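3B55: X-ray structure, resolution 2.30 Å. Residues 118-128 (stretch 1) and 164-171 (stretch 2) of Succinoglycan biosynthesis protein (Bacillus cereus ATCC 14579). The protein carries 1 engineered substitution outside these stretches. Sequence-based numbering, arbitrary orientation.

Stretch 1, residues 118-128: RALELDRYVLT
Stretch 2, residues 164-171: SKVRVIGM

Residues 118-128 belong to a helix that begins earlier in the chain, and residues 167-171 form a strand that continues beyond the stretch, preceded by an extended segment, 164-166. Helix and strand run almost exactly antiparallel, at 173° between their N-to-C directions, with axes approaching to 6.8 Å. The register is set by two CA-CA pairs, Ala-119 with Gly-170 at 5.1 Å and Asp-123 with Val-168 at 4.8 Å, so one helical turn spans two strand residues. The contact buries 434 Å².

Arg-118 (chi1 m, chi2 t, chi3 p) leads its side chain away from the strand. Ala-119 points toward it and packs against bare backbone: its CB lies 3.4 Å from Gly-170 N and 3.8 Å from Ile-169 C. The absence of a side chain at Gly-170 leaves room for this approach; an ideal CB there would sit 2.9 Å from Ala-119 CB, a clash. Leu-120 and Glu-121 (both chi1 m) make no contact. Leu-122, m and t, points toward the strand, placing its CB 3.9 Å from CG1 of Val-168, whose side chain is directed at the helix with chi1 t.

Asp-123 is the polar centre of the contact. Its CA-to-CB bond points sideways, but chi1 t and chi2 49° bring the carboxylate to the strand, where it engages two successive residues. OD1 accepts a nearly linear hydrogen bond from Val-168 N (2.9 Å, 173°), while OD2 forms a salt bridge with Arg-167 NH2 at 2.7 Å, a hydrogen bond bent to 135°. Arg-167 reaches this position by folding its side chain, with chi1 to chi3 all m and chi4 -55°; OD2 of Asp-123 lies at the guanidinium edge, near its plane.

Arg-124, extended with chi1 to chi3 all t, points away, and Tyr-125 (chi1 t, chi2 74°) is out of reach. Val-126, chi1 m, returns to the interface: its CG2 is 4.0 Å from Val-168 CG2 and equally 4.0 Å from Val-166 O. Val-168 thus receives apolar contacts from Ala-119, Leu-122 and Val-126, and has the largest area covered in the contact.

Leu-127 starts sideways, yet its end comes nearer through an off-well chi1 of -99° and chi2 m. CD2 approaches Arg-167 NE at 3.7 Å, near the guanidinium plane, and CD1 meets CD of Lys-165, whose side chain is m, t, t, m, at 3.7 Å. Thr-128 (chi1 p) makes no cross-stretch contact; its OG1 donates to Arg-124 O at 2.6 Å.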

# COMPACT_ATOMS: atom_id res chain seq x y z
N ARG A 118 0.38 9.62 9.70
CA ARG A 118 -0.90 9.18 10.21
C ARG A 118 -0.80 7.78 10.80
O ARG A 118 -1.40 7.49 11.84
CB ARG A 118 -1.95 9.25 9.08
CG ARG A 118 -2.06 10.67 8.49
CD ARG A 118 -2.90 10.78 7.22
NE ARG A 118 -4.33 10.84 7.49
CZ ARG A 118 -5.15 11.78 7.03
NH1 ARG A 118 -4.69 12.77 6.28
NH2 ARG A 118 -6.44 11.72 7.33
N ALA A 119 -0.01 6.92 10.17
CA ALA A 119 0.16 5.55 10.66
C ALA A 119 0.88 5.49 12.01
O ALA A 119 0.76 4.50 12.73
CB ALA A 119 0.90 4.71 9.63
N LEU A 120 1.65 6.52 12.34
CA LEU A 120 2.36 6.56 13.62
C LEU A 120 1.32 6.44 14.73
O LEU A 120 1.60 5.89 15.80
CB LEU A 120 3.13 7.87 13.78
CG LEU A 120 4.35 8.08 12.88
CD1 LEU A 120 4.96 9.45 13.15
CD2 LEU A 120 5.38 6.98 13.13
N GLU A 121 0.13 6.97 14.47
CA GLU A 121 -0.98 6.95 15.42
C GLU A 121 -1.74 5.62 15.37
O GLU A 121 -2.34 5.21 16.36
CB GLU A 121 -1.95 8.09 15.12
CG GLU A 121 -1.40 9.49 15.35
CD GLU A 121 -1.21 9.82 16.83
OE1 GLU A 121 -1.81 9.15 17.69
OE2 GLU A 121 -0.45 10.77 17.12
N LEU A 122 -1.74 4.97 14.21
CA LEU A 122 -2.44 3.70 14.07
C LEU A 122 -1.59 2.65 14.77
O LEU A 122 -2.12 1.72 15.38
CB LEU A 122 -2.61 3.34 12.60
CG LEU A 122 -3.39 4.35 11.74
CD1 LEU A 122 -3.42 3.86 10.30
CD2 LEU A 122 -4.80 4.53 12.29
N ASP A 123 -0.27 2.81 14.67
CA ASP A 123 0.66 1.89 15.30
C ASP A 123 0.50 1.98 16.82
O ASP A 123 0.51 0.97 17.52
CB ASP A 123 2.09 2.25 14.89
CG ASP A 123 3.10 1.20 15.30
OD1 ASP A 123 2.85 0.01 15.02
OD2 ASP A 123 4.14 1.56 15.89
N ARG A 124 0.35 3.20 17.31
CA ARG A 124 0.17 3.44 18.73
C ARG A 124 -1.14 2.78 19.20
O ARG A 124 -1.23 2.27 20.32
CB ARG A 124 0.14 4.95 19.01
CG ARG A 124 -0.17 5.32 20.45
CD ARG A 124 0.07 6.81 20.68
NE ARG A 124 -0.30 7.23 22.03
CZ ARG A 124 -1.55 7.47 22.42
NH1 ARG A 124 -2.55 7.34 21.56
NH2 ARG A 124 -1.80 7.85 23.67
N TYR A 125 -2.14 2.79 18.33
CA TYR A 125 -3.43 2.17 18.65
C TYR A 125 -3.35 0.65 18.74
O TYR A 125 -3.94 0.05 19.64
CB TYR A 125 -4.48 2.57 17.62
CG TYR A 125 -5.77 1.79 17.75
CD1 TYR A 125 -6.67 2.04 18.78
CD2 TYR A 125 -6.06 0.75 16.87
CE1 TYR A 125 -7.83 1.28 18.93
CE2 TYR A 125 -7.21 -0.02 17.01
CZ TYR A 125 -8.09 0.25 18.04
OH TYR A 125 -9.22 -0.53 18.18
N VAL A 126 -2.64 -0.00 17.82
CA VAL A 126 -2.54 -1.45 17.87
C VAL A 126 -1.54 -1.93 18.92
O VAL A 126 -1.50 -3.11 19.25
CB VAL A 126 -2.16 -2.07 16.49
CG1 VAL A 126 -3.26 -1.76 15.48
CG2 VAL A 126 -0.82 -1.56 16.03
N LEU A 127 -0.73 -1.01 19.43
CA LEU A 127 0.26 -1.36 20.43
C LEU A 127 -0.27 -1.14 21.84
O LEU A 127 -0.03 -1.95 22.73
CB LEU A 127 1.54 -0.51 20.27
CG LEU A 127 2.76 -1.07 19.55
CD1 LEU A 127 3.14 -2.40 20.19
CD2 LEU A 127 2.48 -1.24 18.07
N THR A 128 -0.98 -0.03 22.03
CA THR A 128 -1.51 0.33 23.34
C THR A 128 -3.02 0.40 23.45
O THR A 128 -3.55 0.53 24.55
CB THR A 128 -0.96 1.70 23.78
OG1 THR A 128 -1.44 2.71 22.89
CG2 THR A 128 0.56 1.69 23.74
N SER A 164 4.93 -12.63 19.10
CA SER A 164 5.34 -11.54 18.22
C SER A 164 4.21 -10.55 17.97
O SER A 164 3.04 -10.93 17.95
CB SER A 164 5.83 -12.11 16.89
OG SER A 164 6.37 -11.08 16.08
N LYS A 165 4.57 -9.29 17.79
CA LYS A 165 3.59 -8.23 17.55
C LYS A 165 3.64 -7.73 16.11
O LYS A 165 4.68 -7.77 15.46
CB LYS A 165 3.85 -7.04 18.48
CG LYS A 165 3.61 -7.28 19.96
CD LYS A 165 3.85 -5.97 20.71
CE LYS A 165 3.65 -6.08 22.22
NZ LYS A 165 2.22 -6.10 22.61
N VAL A 166 2.49 -7.24 15.64
CA VAL A 166 2.37 -6.71 14.29
C VAL A 166 2.46 -5.19 14.36
O VAL A 166 1.72 -4.56 15.12
CB VAL A 166 1.02 -7.08 13.66
CG1 VAL A 166 0.87 -6.42 12.29
CG2 VAL A 166 0.91 -8.60 13.57
N ARG A 167 3.38 -4.60 13.59
CA ARG A 167 3.57 -3.15 13.57
C ARG A 167 2.86 -2.56 12.35
O ARG A 167 2.77 -3.20 11.30
CB ARG A 167 5.06 -2.80 13.47
CG ARG A 167 5.95 -3.47 14.49
CD ARG A 167 5.59 -3.11 15.92
NE ARG A 167 5.61 -1.67 16.18
CZ ARG A 167 6.65 -0.87 15.95
NH1 ARG A 167 7.77 -1.36 15.45
NH2 ARG A 167 6.56 0.42 16.23
N VAL A 168 2.35 -1.35 12.50
CA VAL A 168 1.65 -0.68 11.41
C VAL A 168 2.47 0.50 10.90
O VAL A 168 2.73 1.45 11.63
CB VAL A 168 0.26 -0.18 11.84
CG1 VAL A 168 -0.32 0.74 10.77
CG2 VAL A 168 -0.66 -1.36 12.06
N ILE A 169 2.87 0.42 9.63
CA ILE A 169 3.66 1.48 9.01
C ILE A 169 2.92 2.11 7.83
O ILE A 169 2.12 1.46 7.15
CB ILE A 169 5.03 0.92 8.48
CG1 ILE A 169 5.90 0.45 9.65
CG2 ILE A 169 5.77 1.97 7.67
CD1 ILE A 169 5.66 -0.99 10.05
N GLY A 170 3.21 3.39 7.59
CA GLY A 170 2.61 4.11 6.48
C GLY A 170 3.70 4.46 5.48
O GLY A 170 4.71 5.08 5.84
N MSE A 171 3.52 4.07 4.23
CA MSE A 171 4.53 4.36 3.22
C MSE A 171 4.24 5.62 2.40
O MSE A 171 5.10 6.08 1.65
CB MSE A 171 4.70 3.16 2.30
CG MSE A 171 3.53 2.90 1.38
SE MSE A 171 3.80 1.36 0.24
CE MSE A 171 1.95 1.00 -0.22